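Local coordinates for protein alpha-glucosidase (Pseudoalteromonas sp. K8, PDB 5HQA) that hydrolyses alpha-glucosides as a calcium-binding, chloride-activated enzyme of glycoside hydrolase family 97, at residues Ser432-Glu437 against Trp451-Gly456; Ala485-Phe490 against Tyr524-Met529; Ile184-Leu189 against Pro438-Gly443. All blocks are in the same frame, centred on the assembly; numbering follows the deposited sequence.

How the contacts relate
Contacts 1 and 2 lie in the TIM barrel, and contact 3 joins that barrel to the N-terminal beta domain. Contact 1 holds two of the four calcium-binding glutamates and touches the ligand directly. Contact 2 lies next to it, centres about 8 Å apart: Asp489 OD2 lies 2.8 Å from His436 NE2, and Asp489 N lies 2.9 Å from Arg454 O, probable hydrogen bonds that tie the loop 485-490 to both segments of contact 1. Contact 3, about 13 Å from contact 1 between centres, begins where Glu437 gives way to Pro438, and Arg454 NH1 lies 2.8 Å from Ile439 O. Asp441 of contact 3 packs against Ala485, Gly486 and Pro487 of contact 2.

Contact 1 of 3, residues Ser432-Glu437 against Trp451-Gly456; sequences SINTHE and WITREG. With CA (calcium ion), chain C; AC1 (4,6-dideoxy-4-{[(1S,4R,5S,6S)-4,5,6-trihydroxy-3-(hydroxymethyl)cyclohex-2-en-1-yl]amino}-alpha-D-glucopyranose), chain B.
Thr435 and Trp451 bridge two neighbouring parallel strands, 432-435 and 451-454, of the TIM barrel that carries the active site. Backbone bonds set the pairing: Ile452 N donates to Ile433 O, Thr435 N to Thr453 O, and Glu455 N to Thr435 O (2.9 Å), the last carrying the pairing past the end of strand 451-454. A side-chain bond joins them on the face that turns to helix 413-428. Trp451 holds CG anti to its backbone N (chi1 -153°). Its indole NE1 donates to Thr435 OG1 at 2.9 Å, the hydroxyl lying somewhat out of the ring plane; Arg454 NH2 sits over the centre of the same indole, while NH1 is hydrogen-bonded to Ile439 O.

On the other face Asn434 and Thr453 lie side by side, the methyl CG2 against the amide. Thr453 CG2 lies 3.4 Å from Asn434 OD1, a buried oxygen with no hydrogen-bond partner in the model, while Asn434 ND2 is taken by Asp489. Past the strand ends, Glu455 CB stands over the face of the His436 ring, 3.6 Å from its centroid, a CH-pi contact only 8° off the normal.

Metal and ligand bonds gather here too. Glu437 OE2 and Glu455 OE1 bind calcium at 2.4 Å and 2.3 Å respectively, and Glu154 and Glu461 complete the protein ligands; Glu437 OE1 accepts from Tyr389 N. The acarbose unit adds O3, N4A and O2B. His436 ND1 donates to O2B at 2.7 Å and 172°, almost straight. A water accepts from Glu437 N and Gly456 N and donates to Glu455 OE1, tying a metal-binding oxygen to both backbones.

O2B is thus bound by both calcium and His436 ND1, and the calcium would probably polarise this hydroxyl.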
loop_
_atom_site.group_PDB
_atom_site.type_symbol
_atom_site.label_atom_id
_atom_site.label_comp_id
_atom_site.label_asym_id
_atom_site.label_seq_id
_atom_site.Cartn_x
_atom_site.Cartn_y
_atom_site.Cartn_z
ATOM N N SER A 432 9.315 4.788 -13.422
ATOM C CA SER A 432 8.554 4.589 -12.197
ATOM C C SER A 432 8.407 3.102 -11.908
ATOM O O SER A 432 8.383 2.279 -12.827
ATOM C CB SER A 432 7.171 5.232 -12.305
ATOM O OG SER A 432 7.304 6.637 -12.447
ATOM N N ILE A 433 8.279 2.769 -10.619
ATOM C CA ILE A 433 8.374 1.396 -10.137
ATOM C C ILE A 433 7.078 1.005 -9.442
ATOM O O ILE A 433 6.571 1.746 -8.588
ATOM C CB ILE A 433 9.575 1.211 -9.193
ATOM C CG1 ILE A 433 10.884 1.419 -9.957
ATOM C CG2 ILE A 433 9.561 -0.180 -8.564
ATOM C CD1 ILE A 433 11.091 0.413 -11.092
ATOM N N ASN A 434 6.557 -0.167 -9.811
ATOM C CA ASN A 434 5.413 -0.822 -9.182
ATOM C C ASN A 434 5.942 -2.124 -8.589
ATOM O O ASN A 434 6.261 -3.055 -9.334
ATOM C CB ASN A 434 4.323 -1.062 -10.237
ATOM C CG ASN A 434 3.258 -2.059 -9.804
ATOM O OD1 ASN A 434 3.107 -2.375 -8.622
ATOM N ND2 ASN A 434 2.488 -2.544 -10.783
ATOM N N THR A 435 6.073 -2.193 -7.261
ATOM C CA THR A 435 6.792 -3.291 -6.610
ATOM C C THR A 435 5.822 -4.357 -6.119
ATOM O O THR A 435 5.010 -4.090 -5.226
ATOM C CB THR A 435 7.610 -2.794 -5.419
ATOM O OG1 THR A 435 8.412 -1.676 -5.805
ATOM C CG2 THR A 435 8.519 -3.919 -4.896
ATOM N N HIS A 436 5.939 -5.573 -6.651
ATOM C CA HIS A 436 5.242 -6.714 -6.068
ATOM C C HIS A 436 6.181 -7.494 -5.153
ATOM O O HIS A 436 7.400 -7.483 -5.337
ATOM C CB HIS A 436 4.643 -7.612 -7.158
ATOM C CG HIS A 436 3.404 -7.027 -7.770
ATOM N ND1 HIS A 436 2.270 -7.767 -8.034
ATOM C CD2 HIS A 436 3.113 -5.750 -8.128
ATOM C CE1 HIS A 436 1.340 -6.974 -8.542
ATOM N NE2 HIS A 436 1.831 -5.749 -8.620
ATOM N N GLU A 437 5.593 -8.164 -4.158
ATOM C CA GLU A 437 6.316 -8.683 -3.002
ATOM C C GLU A 437 7.259 -7.607 -2.456
ATOM O O GLU A 437 8.481 -7.786 -2.439
ATOM C CB GLU A 437 7.074 -9.966 -3.325
ATOM C CG GLU A 437 6.147 -11.077 -3.826
ATOM C CD GLU A 437 5.693 -10.841 -5.260
ATOM O OE1 GLU A 437 6.570 -10.556 -6.100
ATOM O OE2 GLU A 437 4.466 -10.895 -5.543
ATOM N N TRP A 451 8.042 6.079 -7.049
ATOM C CA TRP A 451 7.629 4.831 -6.403
ATOM C C TRP A 451 6.107 4.861 -6.311
ATOM O O TRP A 451 5.517 5.208 -5.285
ATOM C CB TRP A 451 8.282 4.681 -5.032
ATOM C CG TRP A 451 8.434 3.241 -4.610
ATOM C CD1 TRP A 451 7.891 2.144 -5.222
ATOM C CD2 TRP A 451 9.206 2.746 -3.513
ATOM N NE1 TRP A 451 8.275 0.996 -4.568
ATOM C CE2 TRP A 451 9.084 1.339 -3.516
ATOM C CE3 TRP A 451 9.994 3.354 -2.531
ATOM C CZ2 TRP A 451 9.719 0.530 -2.573
ATOM C CZ3 TRP A 451 10.632 2.548 -1.597
ATOM C CH2 TRP A 451 10.490 1.153 -1.626
ATOM N N ILE A 452 5.460 4.489 -7.417
ATOM C CA ILE A 452 4.066 4.892 -7.596
ATOM C C ILE A 452 3.091 3.958 -6.886
ATOM O O ILE A 452 2.041 4.410 -6.412
ATOM C CB ILE A 452 3.727 5.028 -9.092
ATOM C CG1 ILE A 452 4.063 3.747 -9.855
ATOM C CG2 ILE A 452 4.481 6.205 -9.678
ATOM C CD1 ILE A 452 3.664 3.797 -11.310
ATOM N N THR A 453 3.397 2.670 -6.775
ATOM C CA THR A 453 2.453 1.752 -6.157
ATOM C C THR A 453 3.186 0.457 -5.812
ATOM O O THR A 453 4.369 0.282 -6.125
ATOM C CB THR A 453 1.243 1.517 -7.078
ATOM O OG1 THR A 453 0.175 0.914 -6.334
ATOM C CG2 THR A 453 1.613 0.620 -8.275
ATOM N N ARG A 454 2.474 -0.443 -5.142
ATOM C CA ARG A 454 3.032 -1.741 -4.787
ATOM C C ARG A 454 1.888 -2.693 -4.480
ATOM O O ARG A 454 0.732 -2.288 -4.347
ATOM C CB ARG A 454 3.982 -1.636 -3.588
ATOM C CG ARG A 454 3.267 -1.460 -2.240
ATOM C CD ARG A 454 4.243 -0.916 -1.198
ATOM N NE ARG A 454 4.740 0.396 -1.606
ATOM C CZ ARG A 454 5.964 0.850 -1.359
ATOM N NH1 ARG A 454 6.843 0.094 -0.699
ATOM N NH2 ARG A 454 6.313 2.067 -1.776
ATOM N N GLU A 455 2.230 -3.972 -4.363
ATOM C CA GLU A 455 1.231 -4.959 -3.977
ATOM C C GLU A 455 1.260 -5.111 -2.453
ATOM O O GLU A 455 0.670 -4.288 -1.744
ATOM C CB GLU A 455 1.482 -6.278 -4.714
ATOM C CG GLU A 455 0.327 -7.252 -4.645
ATOM C CD GLU A 455 0.601 -8.508 -5.460
ATOM O OE1 GLU A 455 1.609 -9.198 -5.184
ATOM O OE2 GLU A 455 -0.182 -8.789 -6.391
ATOM N N GLY A 456 1.942 -6.124 -1.924
ATOM C CA GLY A 456 2.089 -6.194 -0.466
ATOM C C GLY A 456 0.813 -6.509 0.292
ATOM O O GLY A 456 0.598 -5.989 1.405
HETATM CA CA CA C . 2.095 -11.394 -5.651
HETATM C C1 AC1 B . 3.295 -17.064 -5.489
HETATM O O2 AC1 B . 3.118 -15.901 -3.403
HETATM C C2 AC1 B . 3.475 -15.727 -4.785
HETATM C C4A AC1 B . 2.993 -11.746 -11.227
HETATM C C3 AC1 B . 2.658 -14.642 -5.434
HETATM O O3 AC1 B . 2.792 -13.410 -4.703
HETATM C C4 AC1 B . 3.071 -14.485 -6.874
HETATM N N4A AC1 B . 2.528 -13.248 -7.518
HETATM C C5 AC1 B . 2.494 -15.755 -7.481
HETATM O O5 AC1 B . 3.295 -16.905 -6.980
HETATM C C6 AC1 B . 2.487 -15.792 -8.977
HETATM C C1B AC1 B . 3.545 -12.424 -8.265
HETATM C C2B AC1 B . 2.831 -11.037 -8.856
HETATM O O2B AC1 B . 2.123 -10.424 -7.779
HETATM C C3B AC1 B . 2.031 -11.311 -9.979
HETATM O O3B AC1 B . 1.248 -10.171 -10.413
HETATM O O4 AC1 B . 2.206 -12.155 -12.329
HETATM C C5B AC1 B . 3.922 -12.797 -10.885
HETATM C C7B AC1 B . 4.214 -13.114 -9.316
HETATM C C6B AC1 B . 5.008 -13.135 -11.919
HETATM O O6B AC1 B . 5.945 -12.103 -11.904
HETATM O O HOH W 1 2.958 -8.529 -2.938
#

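Contact 2 of 3, residues Ala485-Phe490 against Tyr524-Met529; sequences AGPMDF and YSPIQM
Met488 N donates to Tyr524 O at 3.1 Å, close to straight (158°) and in the plane of the carbonyl, and the two segments come nearest, CA to CA, at Pro487 and Ser525. The setting is the TIM barrel: 485-490, leaving helix 482-485 without forming a regular strand, lies between strand 451-454, which it meets through Asp489 and Arg454, and strand 527-529. Asp489 is the centre of an inverse gamma turn, whose bond from Phe490 N to Met488 O is weak.

Pro487 carries most of the apolar packing. Its CB lies 3.7 Å from Tyr524 CD2, the pyrrolidine ring and the phenol lying side by side and pointing the same way. The same CB lies 3.7 Å from Pro526 CD, and here the two proline rings cross at about a right angle. Its CA also comes close to Tyr524 O, in a bent C-H...O contact beside the Met488 bond to the same oxygen.

Ser525 is turned with OG anti to its backbone N (chi1 180°), which brings the hydroxyl to Ile527 O at 2.7 Å, a bond along its own chain; OG is also bonded to Thr453 OG1 of the neighbouring strand. The CB of Ser525 sits against Met488 O at 3.2 Å, plain packing rather than a polar bond.

Met488 O also accepts a hydrogen bond from a water, which donates to Gln528 OE1 at 2.6 Å as well and accepts from Phe490 N, so that one molecule joins the gamma turn to strand 527-529. Asp489 places its carboxylate between partners: OD2 takes His436 and Asn434, OD1 takes Tyr266 OH. A second water donates to Asp489 OD1 at 2.7 Å and accepts from Met529 N at 3.1 Å.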
loop_
_atom_site.group_PDB
_atom_site.type_symbol
_atom_site.label_atom_id
_atom_site.label_comp_id
_atom_site.label_asym_id
_atom_site.label_seq_id
_atom_site.Cartn_x
_atom_site.Cartn_y
_atom_site.Cartn_z
ATOM N N ALA A 485 -1.604 2.192 4.521
ATOM C CA ALA A 485 -0.186 2.387 4.242
ATOM C C ALA A 485 0.052 3.213 2.987
ATOM O O ALA A 485 1.068 3.908 2.906
ATOM C CB ALA A 485 0.522 1.034 4.119
ATOM N N GLY A 486 -0.856 3.161 2.010
ATOM C CA GLY A 486 -0.672 3.854 0.749
ATOM C C GLY A 486 -1.260 3.074 -0.418
ATOM O O GLY A 486 -1.952 2.065 -0.225
ATOM N N PRO A 487 -0.981 3.515 -1.652
ATOM C CA PRO A 487 -1.648 2.915 -2.824
ATOM C C PRO A 487 -1.323 1.437 -3.008
ATOM O O PRO A 487 -0.259 0.952 -2.616
ATOM C CB PRO A 487 -1.124 3.749 -4.004
ATOM C CG PRO A 487 0.106 4.463 -3.482
ATOM C CD PRO A 487 -0.156 4.683 -2.014
ATOM N N MET A 488 -2.260 0.714 -3.622
ATOM C CA MET A 488 -2.061 -0.702 -3.891
ATOM C C MET A 488 -2.414 -1.014 -5.332
ATOM O O MET A 488 -3.463 -0.584 -5.823
ATOM C CB MET A 488 -2.901 -1.582 -2.970
ATOM C CG MET A 488 -2.762 -3.068 -3.308
ATOM S SD MET A 488 -3.839 -4.106 -2.318
ATOM C CE MET A 488 -3.413 -5.744 -2.942
ATOM N N ASP A 489 -1.538 -1.772 -5.994
ATOM C CA ASP A 489 -1.790 -2.343 -7.319
ATOM C C ASP A 489 -2.586 -3.637 -7.133
ATOM O O ASP A 489 -2.039 -4.740 -7.088
ATOM C CB ASP A 489 -0.464 -2.593 -8.040
ATOM C CG ASP A 489 -0.639 -3.072 -9.487
ATOM O OD1 ASP A 489 -1.510 -2.523 -10.211
ATOM O OD2 ASP A 489 0.124 -3.987 -9.909
ATOM N N PHE A 490 -3.914 -3.491 -7.013
ATOM C CA PHE A 490 -4.801 -4.632 -6.769
ATOM C C PHE A 490 -5.137 -5.402 -8.046
ATOM O O PHE A 490 -5.506 -6.584 -7.971
ATOM C CB PHE A 490 -6.097 -4.141 -6.100
ATOM C CG PHE A 490 -7.048 -5.251 -5.724
ATOM C CD1 PHE A 490 -6.948 -5.875 -4.487
ATOM C CD2 PHE A 490 -8.035 -5.676 -6.614
ATOM C CE1 PHE A 490 -7.812 -6.912 -4.140
ATOM C CE2 PHE A 490 -8.904 -6.717 -6.280
ATOM C CZ PHE A 490 -8.788 -7.336 -5.040
ATOM N N TYR A 524 -7.276 3.067 -3.814
ATOM C CA TYR A 524 -6.490 4.085 -4.498
ATOM C C TYR A 524 -5.197 3.495 -5.060
ATOM O O TYR A 524 -4.478 2.763 -4.370
ATOM C CB TYR A 524 -6.163 5.254 -3.564
ATOM C CG TYR A 524 -5.140 6.149 -4.224
ATOM C CD1 TYR A 524 -5.438 6.800 -5.422
ATOM C CD2 TYR A 524 -3.857 6.289 -3.698
ATOM C CE1 TYR A 524 -4.498 7.586 -6.068
ATOM C CE2 TYR A 524 -2.909 7.082 -4.337
ATOM C CZ TYR A 524 -3.242 7.718 -5.521
ATOM O OH TYR A 524 -2.311 8.487 -6.158
ATOM N N SER A 525 -4.893 3.833 -6.321
ATOM C CA SER A 525 -3.576 3.614 -6.901
ATOM C C SER A 525 -3.406 4.568 -8.071
ATOM O O SER A 525 -4.375 4.782 -8.817
ATOM C CB SER A 525 -3.401 2.166 -7.368
ATOM O OG SER A 525 -2.116 1.979 -7.936
ATOM N N PRO A 526 -2.224 5.169 -8.261
ATOM C CA PRO A 526 -2.055 6.089 -9.401
ATOM C C PRO A 526 -2.053 5.375 -10.736
ATOM O O PRO A 526 -2.337 6.008 -11.764
ATOM C CB PRO A 526 -0.703 6.756 -9.120
ATOM C CG PRO A 526 0.043 5.728 -8.326
ATOM C CD PRO A 526 -0.997 5.072 -7.452
ATOM N N ILE A 527 -1.728 4.086 -10.761
ATOM C CA ILE A 527 -1.950 3.254 -11.936
ATOM C C ILE A 527 -2.961 2.186 -11.552
ATOM O O ILE A 527 -2.867 1.589 -10.475
ATOM C CB ILE A 527 -0.655 2.636 -12.501
ATOM C CG1 ILE A 527 0.100 1.828 -11.448
ATOM C CG2 ILE A 527 0.239 3.725 -13.100
ATOM C CD1 ILE A 527 1.209 0.967 -12.047
ATOM N N GLN A 528 -3.957 1.997 -12.408
ATOM C CA GLN A 528 -5.019 1.031 -12.198
ATOM C C GLN A 528 -5.044 0.104 -13.400
ATOM O O GLN A 528 -5.103 0.567 -14.543
ATOM C CB GLN A 528 -6.379 1.721 -12.035
ATOM C CG GLN A 528 -6.532 2.557 -10.739
ATOM C CD GLN A 528 -6.832 1.697 -9.509
ATOM O OE1 GLN A 528 -6.612 0.481 -9.508
ATOM N NE2 GLN A 528 -7.329 2.332 -8.454
ATOM N N MET A 529 -4.986 -1.192 -13.151
ATOM C CA MET A 529 -5.086 -2.146 -14.240
ATOM C C MET A 529 -6.542 -2.437 -14.537
ATOM O O MET A 529 -7.372 -2.496 -13.629
ATOM C CB MET A 529 -4.356 -3.445 -13.898
ATOM C CG MET A 529 -4.066 -4.294 -15.116
ATOM S SD MET A 529 -3.177 -5.777 -14.604
ATOM C CE MET A 529 -2.654 -6.405 -16.205
HETATM O O HOH W 2 -5.268 -1.052 -7.894
HETATM O O HOH W 3 -4.150 -2.085 -10.324
#

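Contact 3 of 3, residues Ile184-Leu189 against Pro438-Gly443; sequences IHEAAL and PIKDTG
Lys440 reaches across to His185 and Glu186 with a straight side chain. Its CB already points at strand 181-187, and CG sits between the backbone N and the carbonyl carbon (chi1 66°), from where it touches His185 CE1 at 4.1 Å. CD comes closer to that same ring carbon, 3.8 Å, at the imidazole edge, as the two side chains slide past each other in opposite directions. CE passes beside the carboxylate and the CG of Glu186. At the tip, NZ donates to Glu186 OE1 at 2.8 Å, and OE1 receives it on its anti lone pair, away from the other oxygen; this is a buried salt bridge, and NZ also bonds Thr170 OG1. Glu186 crosses the lysine at about a right angle, its OE2 held by Arg229. An alanine in place of Glu186 would probably leave both Lys440 NZ and Arg229 without their carboxylate mate and open a gap beside the lysine CE.

The pairing joins two domains: strand 181-187 belongs to the N-terminal beta domain of the galactose mutarotase clan, and 438-443 is the loop that follows strand 432-435 of the TIM barrel. His185 NE2 donates to Asp441 O at 2.8 Å, with the oxygen in the ring plane and an angle of 154° at the hydrogen, while ND1 is bonded to Thr170. Asp441 OD1 accepts from Gly443 N at 2.7 Å, an Asx turn that shapes the loop.

Thr442 supplies two further bonds. Its carbonyl O accepts from Ala188 N at 2.9 Å, and its OG1 from Leu189 N at 3.1 Å, nearly straight at 168°. Its CB packs on Glu186 O, a buried oxygen without a hydrogen-bond partner in the model. Beyond it, Leu189 CD2 meets Ile439 CD1 at 3.7 Å, next to Val416 of helix 413-428.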
loop_
_atom_site.group_PDB
_atom_site.type_symbol
_atom_site.label_atom_id
_atom_site.label_comp_id
_atom_site.label_asym_id
_atom_site.label_seq_id
_atom_site.Cartn_x
_atom_site.Cartn_y
_atom_site.Cartn_z
ATOM N N ILE A 184 -1.650 1.062 14.146
ATOM C CA ILE A 184 -0.223 1.241 14.384
ATOM C C ILE A 184 0.526 0.924 13.096
ATOM O O ILE A 184 0.252 -0.093 12.447
ATOM C CB ILE A 184 0.257 0.349 15.544
ATOM C CG1 ILE A 184 -0.521 0.703 16.815
ATOM C CG2 ILE A 184 1.776 0.499 15.768
ATOM C CD1 ILE A 184 -0.301 -0.278 17.938
ATOM N N HIS A 185 1.475 1.782 12.734
ATOM C CA HIS A 185 2.233 1.592 11.502
ATOM C C HIS A 185 3.553 2.343 11.672
ATOM O O HIS A 185 3.960 2.645 12.800
ATOM C CB HIS A 185 1.376 2.046 10.306
ATOM C CG HIS A 185 1.957 1.720 8.963
ATOM N ND1 HIS A 185 2.428 0.467 8.630
ATOM C CD2 HIS A 185 2.123 2.492 7.860
ATOM C CE1 HIS A 185 2.867 0.483 7.384
ATOM N NE2 HIS A 185 2.693 1.699 6.893
ATOM N N GLU A 186 4.240 2.622 10.568
ATOM C CA GLU A 186 5.456 3.416 10.636
ATOM C C GLU A 186 5.588 4.231 9.355
ATOM O O GLU A 186 4.928 3.955 8.348
ATOM C CB GLU A 186 6.692 2.540 10.896
ATOM C CG GLU A 186 6.865 1.347 9.998
ATOM C CD GLU A 186 8.113 0.537 10.361
ATOM O OE1 GLU A 186 8.113 -0.689 10.130
ATOM O OE2 GLU A 186 9.094 1.125 10.875
ATOM N N ALA A 187 6.435 5.257 9.404
ATOM C CA ALA A 187 6.604 6.140 8.262
ATOM C C ALA A 187 8.083 6.395 8.011
ATOM O O ALA A 187 8.877 6.484 8.956
ATOM C CB ALA A 187 5.862 7.476 8.475
ATOM N N ALA A 188 8.437 6.517 6.727
ATOM C CA ALA A 188 9.800 6.821 6.282
ATOM C C ALA A 188 10.776 5.728 6.721
ATOM O O ALA A 188 11.779 5.977 7.397
ATOM C CB ALA A 188 10.256 8.206 6.776
ATOM N N LEU A 189 10.477 4.498 6.305
ATOM C CA LEU A 189 11.324 3.353 6.646
ATOM C C LEU A 189 12.529 3.364 5.713
ATOM O O LEU A 189 12.455 2.888 4.576
ATOM C CB LEU A 189 10.534 2.054 6.545
ATOM C CG LEU A 189 11.307 0.751 6.748
ATOM C CD1 LEU A 189 12.041 0.722 8.093
ATOM C CD2 LEU A 189 10.340 -0.430 6.632
ATOM N N PRO A 438 6.713 -6.472 -2.000
ATOM C CA PRO A 438 7.532 -5.313 -1.645
ATOM C C PRO A 438 7.814 -5.255 -0.162
ATOM O O PRO A 438 7.381 -6.127 0.599
ATOM C CB PRO A 438 6.620 -4.151 -2.034
ATOM C CG PRO A 438 5.273 -4.660 -1.552
ATOM C CD PRO A 438 5.281 -6.170 -1.834
ATOM N N ILE A 439 8.514 -4.203 0.255
ATOM C CA ILE A 439 8.381 -3.706 1.619
ATOM C C ILE A 439 7.059 -2.953 1.706
ATOM O O ILE A 439 6.610 -2.331 0.735
ATOM C CB ILE A 439 9.578 -2.805 1.993
ATOM C CG1 ILE A 439 9.441 -2.260 3.420
ATOM C CG2 ILE A 439 9.705 -1.623 1.012
ATOM C CD1 ILE A 439 9.560 -3.329 4.504
ATOM N N LYS A 440 6.412 -3.021 2.867
ATOM C CA LYS A 440 5.174 -2.275 3.063
ATOM C C LYS A 440 5.395 -0.789 2.796
ATOM O O LYS A 440 6.501 -0.261 2.959
ATOM C CB LYS A 440 4.656 -2.482 4.484
ATOM C CG LYS A 440 5.595 -1.882 5.542
ATOM C CD LYS A 440 5.282 -2.410 6.942
ATOM C CE LYS A 440 6.237 -1.800 7.960
ATOM N NZ LYS A 440 5.998 -2.290 9.355
ATOM N N ASP A 441 4.329 -0.129 2.345
ATOM C CA ASP A 441 4.358 1.303 2.066
ATOM C C ASP A 441 4.489 2.069 3.381
ATOM O O ASP A 441 3.750 1.805 4.335
ATOM C CB ASP A 441 3.070 1.692 1.325
ATOM C CG ASP A 441 3.090 3.118 0.764
ATOM O OD1 ASP A 441 3.811 3.986 1.309
ATOM O OD2 ASP A 441 2.355 3.366 -0.233
ATOM N N THR A 442 5.461 2.984 3.458
ATOM C CA THR A 442 5.591 3.837 4.638
ATOM C C THR A 442 5.611 5.312 4.248
ATOM O O THR A 442 6.118 6.148 5.009
ATOM C CB THR A 442 6.830 3.470 5.469
ATOM O OG1 THR A 442 8.020 3.636 4.688
ATOM C CG2 THR A 442 6.741 2.005 5.925
ATOM N N GLY A 443 5.054 5.646 3.081
ATOM C CA GLY A 443 4.920 7.025 2.646
ATOM C C GLY A 443 6.064 7.566 1.818
ATOM O O GLY A 443 6.085 8.772 1.540
#